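Local coordinates for uracil-DNA glycosylase (Nitratifractor salsuginis, PDB 5X3G), which belongs to the uracil-DNA glycosylase superfamily, whose members fold as compact alpha/beta domains around a short parallel sheet flanked by helices, at residues Arg112-Ser115 against Leu116-Phe119; Ala227-His230 against Pro231-Thr235. One frame throughout, in Å; residues are numbered along the deposited sequence.

Two short local contacts illustrate how a helix start and a loop after a strand can be fitted to one another. Interaction 1 comes first along the chain, at the joint between helix 108-112 and the first turn of helix 114-126; interaction 2 comes much later, where strand 225-228, an outermost strand of the parallel sheet, runs into the loop before helix 240-246. Their centres are nevertheless only about 10 Å apart, on the same side of the chain's centre. A probable hydrogen bond from Asn118 ND2 to Pro231 O, 3.1 Å long, joins them, and Ser115 packs on His230 and Tyr232. The fold thereby ties the post-strand loop to the beginning of a helix.

Interaction 1 of 2, residues Arg112-Ser115 against Leu116-Phe119; sequences RATS and LRNF
Thr114 and Arg117, three residues apart on the first turn of a helix, run side by side and point the same way. The threonine carries its methyl group anti to the backbone N (chi1 -50° for OG1), and that methyl does the touching: CG2 of Thr114 comes to 3.2 Å from NH2 of Arg117. The arginine chain leaves its backbone extended and then bends at chi3 (75°), a turn that folds the guanidinium back over the start of the helix. One face of the planar group thus rests on Thr114 CA, which stands 3.6 Å above the guanidinium plane and nearer its rim than its middle. Its polar hold lies just before, where NH1 of Arg117 bonds to the carbonyl oxygen of Asn111, so the side chain bridges the break between the two helices.

Apolar contact is slight by comparison: Ala113 CB lies 4.2 Å from Leu116 CB.

Three backbone bonds open the helix. Arg117 N donates to Ala113 O at 2.8 Å, Asn118 N to Thr114 O at 3.0 Å and Phe119 N to Ser115 O at 2.9 Å, the i to i+4 bonds of the first helical turn. Further along, the Phe119 ring meets Phe92 and Phe246 edge-to-face.

Ala113, the first residue to leave helical angles after helix 108-112, is also at the N-cap position of helix 114-126. The result is a helix-helix junction in which a single non-helical residue, at the centre of an inverse gamma turn, serves as N-cap.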
# COMPACT_ATOMS: atom_id res chain seq x y z
N ARG A 112 3.46 -3.53 17.55
CA ARG A 112 4.67 -2.76 17.25
C ARG A 112 4.43 -1.79 16.09
O ARG A 112 4.92 -0.65 16.12
CB ARG A 112 5.83 -3.70 16.94
CG ARG A 112 7.11 -2.98 16.55
CD ARG A 112 8.22 -3.94 16.13
NE ARG A 112 8.76 -4.70 17.25
CZ ARG A 112 9.88 -5.41 17.19
NH1 ARG A 112 10.59 -5.45 16.07
NH2 ARG A 112 10.30 -6.08 18.26
N ALA A 113 3.68 -2.21 15.08
CA ALA A 113 3.43 -1.39 13.89
C ALA A 113 2.25 -0.47 14.17
O ALA A 113 1.09 -0.79 13.88
CB ALA A 113 3.17 -2.28 12.67
N THR A 114 2.57 0.72 14.69
CA THR A 114 1.57 1.66 15.21
C THR A 114 0.43 1.88 14.22
O THR A 114 -0.75 1.74 14.58
CB THR A 114 2.26 2.99 15.53
OG1 THR A 114 3.42 2.74 16.34
CG2 THR A 114 1.32 3.91 16.29
N SER A 115 0.76 2.24 12.99
CA SER A 115 -0.27 2.58 12.02
C SER A 115 -1.20 1.40 11.77
O SER A 115 -2.43 1.55 11.74
CB SER A 115 0.37 3.05 10.72
OG SER A 115 1.01 4.30 10.91
N LEU A 116 -0.63 0.20 11.60
CA LEU A 116 -1.46 -0.98 11.38
C LEU A 116 -2.26 -1.34 12.62
O LEU A 116 -3.40 -1.79 12.52
CB LEU A 116 -0.60 -2.15 10.93
CG LEU A 116 -0.37 -2.18 9.42
CD1 LEU A 116 0.90 -2.94 9.08
CD2 LEU A 116 -1.58 -2.78 8.72
N ARG A 117 -1.67 -1.16 13.81
CA ARG A 117 -2.40 -1.35 15.05
C ARG A 117 -3.68 -0.52 15.06
O ARG A 117 -4.79 -1.05 15.23
CB ARG A 117 -1.51 -0.99 16.24
CG ARG A 117 -2.15 -1.16 17.61
CD ARG A 117 -1.19 -0.81 18.75
NE ARG A 117 -0.99 0.63 18.90
CZ ARG A 117 0.20 1.24 18.89
NH1 ARG A 117 1.31 0.53 18.75
NH2 ARG A 117 0.27 2.55 19.04
N ASN A 118 -3.54 0.79 14.85
CA ASN A 118 -4.70 1.67 14.91
C ASN A 118 -5.66 1.42 13.76
O ASN A 118 -6.88 1.55 13.94
CB ASN A 118 -4.25 3.13 14.94
CG ASN A 118 -3.53 3.49 16.23
OD1 ASN A 118 -3.82 2.95 17.29
ND2 ASN A 118 -2.57 4.41 16.13
N PHE A 119 -5.15 1.06 12.58
CA PHE A 119 -6.04 0.76 11.46
C PHE A 119 -6.87 -0.48 11.74
O PHE A 119 -8.06 -0.53 11.39
CB PHE A 119 -5.23 0.58 10.17
CG PHE A 119 -6.08 0.33 8.96
CD1 PHE A 119 -6.53 1.39 8.19
CD2 PHE A 119 -6.44 -0.96 8.57
CE1 PHE A 119 -7.31 1.17 7.07
CE2 PHE A 119 -7.22 -1.17 7.45
CZ PHE A 119 -7.66 -0.11 6.70

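Interaction 2 of 2, residues Ala227-His230 against Pro231-Thr235; sequences ALEH and PYNHT
The backbone N of Tyr232 donates to His230 ND1 at 3.0 Å, reaching the imidazole at its edge and close to the ring plane. This bond has a nearly straight N-H path and fixes the rotation of the ring about its outer torsion, with ND1 as the acceptor. The ring can be there because CG of His230 is anti to its own backbone N (chi1 -165°), which swings the imidazole alongside the chain that follows. Pro231 then supplies a floor: its CD lies 3.6 Å from the centroid of the His230 ring, over one face though shifted toward the rim, a CH-pi contact between neighbours in sequence. Tyr232 CB adds packing at 3.3 Å from His230 ND1.

From this histidine the chain reverses in a type I beta turn ending at Asn233, with Pro231 at the second position, where its ring-restricted phi fits well. The closing bond runs from Asn233 N to His230 O at 3.1 Å. The His-Pro pair after the last strand of the parallel sheet is consistent with the His-Pro motif seen in many members of the uracil-DNA glycosylase superfamily, and here it begins the loop that leads to helix 240-246.

Just before the turn, Glu229 stretches out fully extended from a CG that is anti to the backbone N, bringing OE2 to 3.3 Å from Asn233 CB. OE1 is secured by Asn239 ND2. The modelled approach of OE2 to Thr235 OG1 is implausibly short, and how these two groups meet remains doubtful. At the two central positions of the turn, Tyr232 lies against Thr114 of helix 114-126 and Pro231 is sheltered by Phe92, Phe207 and Phe236.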
# COMPACT_ATOMS: atom_id res chain seq x y z
N ALA A 227 -9.15 12.52 1.61
CA ALA A 227 -8.03 12.84 2.49
C ALA A 227 -8.41 12.50 3.93
O ALA A 227 -9.47 12.91 4.41
CB ALA A 227 -7.64 14.31 2.37
N LEU A 228 -7.53 11.76 4.61
CA LEU A 228 -7.80 11.28 5.96
C LEU A 228 -6.65 11.59 6.89
O LEU A 228 -5.50 11.80 6.47
CB LEU A 228 -8.03 9.76 5.98
CG LEU A 228 -9.28 9.17 5.33
CD1 LEU A 228 -8.91 7.87 4.65
CD2 LEU A 228 -10.36 8.95 6.36
N GLU A 229 -6.97 11.62 8.18
CA GLU A 229 -5.96 11.57 9.23
C GLU A 229 -5.12 10.31 9.07
O GLU A 229 -5.63 9.24 8.71
CB GLU A 229 -6.65 11.59 10.59
CG GLU A 229 -5.77 11.30 11.78
CD GLU A 229 -6.55 11.31 13.08
OE1 GLU A 229 -7.77 11.03 13.04
OE2 GLU A 229 -5.95 11.60 14.14
N HIS A 230 -3.82 10.44 9.31
CA HIS A 230 -2.93 9.29 9.16
C HIS A 230 -3.19 8.28 10.28
O HIS A 230 -3.33 8.67 11.44
CB HIS A 230 -1.47 9.73 9.16
CG HIS A 230 -0.52 8.68 8.66
ND1 HIS A 230 -0.13 7.61 9.42
CD2 HIS A 230 0.09 8.54 7.46
CE1 HIS A 230 0.70 6.85 8.72
NE2 HIS A 230 0.85 7.40 7.53
N PRO A 231 -3.24 6.99 9.97
CA PRO A 231 -3.55 5.98 11.00
C PRO A 231 -2.50 5.88 12.10
O PRO A 231 -2.75 5.21 13.11
CB PRO A 231 -3.65 4.67 10.21
CG PRO A 231 -2.86 4.92 8.96
CD PRO A 231 -3.07 6.37 8.64
N TYR A 232 -1.34 6.52 11.94
CA TYR A 232 -0.36 6.56 13.03
C TYR A 232 -0.96 7.18 14.28
O TYR A 232 -0.55 6.84 15.40
CB TYR A 232 0.88 7.33 12.58
CG TYR A 232 2.03 7.30 13.57
CD1 TYR A 232 3.06 6.38 13.44
CD2 TYR A 232 2.09 8.21 14.62
CE1 TYR A 232 4.11 6.36 14.33
CE2 TYR A 232 3.13 8.19 15.52
CZ TYR A 232 4.14 7.26 15.38
OH TYR A 232 5.19 7.24 16.27
N ASN A 233 -1.93 8.08 14.12
CA ASN A 233 -2.54 8.76 15.24
C ASN A 233 -3.61 7.88 15.86
O ASN A 233 -4.45 7.32 15.15
CB ASN A 233 -3.13 10.09 14.78
CG ASN A 233 -2.11 10.98 14.10
OD1 ASN A 233 -2.12 11.13 12.87
ND2 ASN A 233 -1.21 11.56 14.88
N HIS A 234 -3.59 7.75 17.19
CA HIS A 234 -4.57 6.90 17.87
C HIS A 234 -5.99 7.38 17.61
O HIS A 234 -6.92 6.56 17.55
CB HIS A 234 -4.27 6.85 19.37
CG HIS A 234 -4.10 8.19 20.00
ND1 HIS A 234 -5.13 8.85 20.65
CD2 HIS A 234 -3.02 9.00 20.10
CE1 HIS A 234 -4.69 10.01 21.11
NE2 HIS A 234 -3.41 10.12 20.79
N THR A 235 -6.18 8.69 17.43
CA THR A 235 -7.51 9.22 17.14
C THR A 235 -8.11 8.61 15.87
O THR A 235 -9.33 8.54 15.74
CB THR A 235 -7.45 10.74 17.02
OG1 THR A 235 -6.31 11.11 16.24
CG2 THR A 235 -7.35 11.39 18.40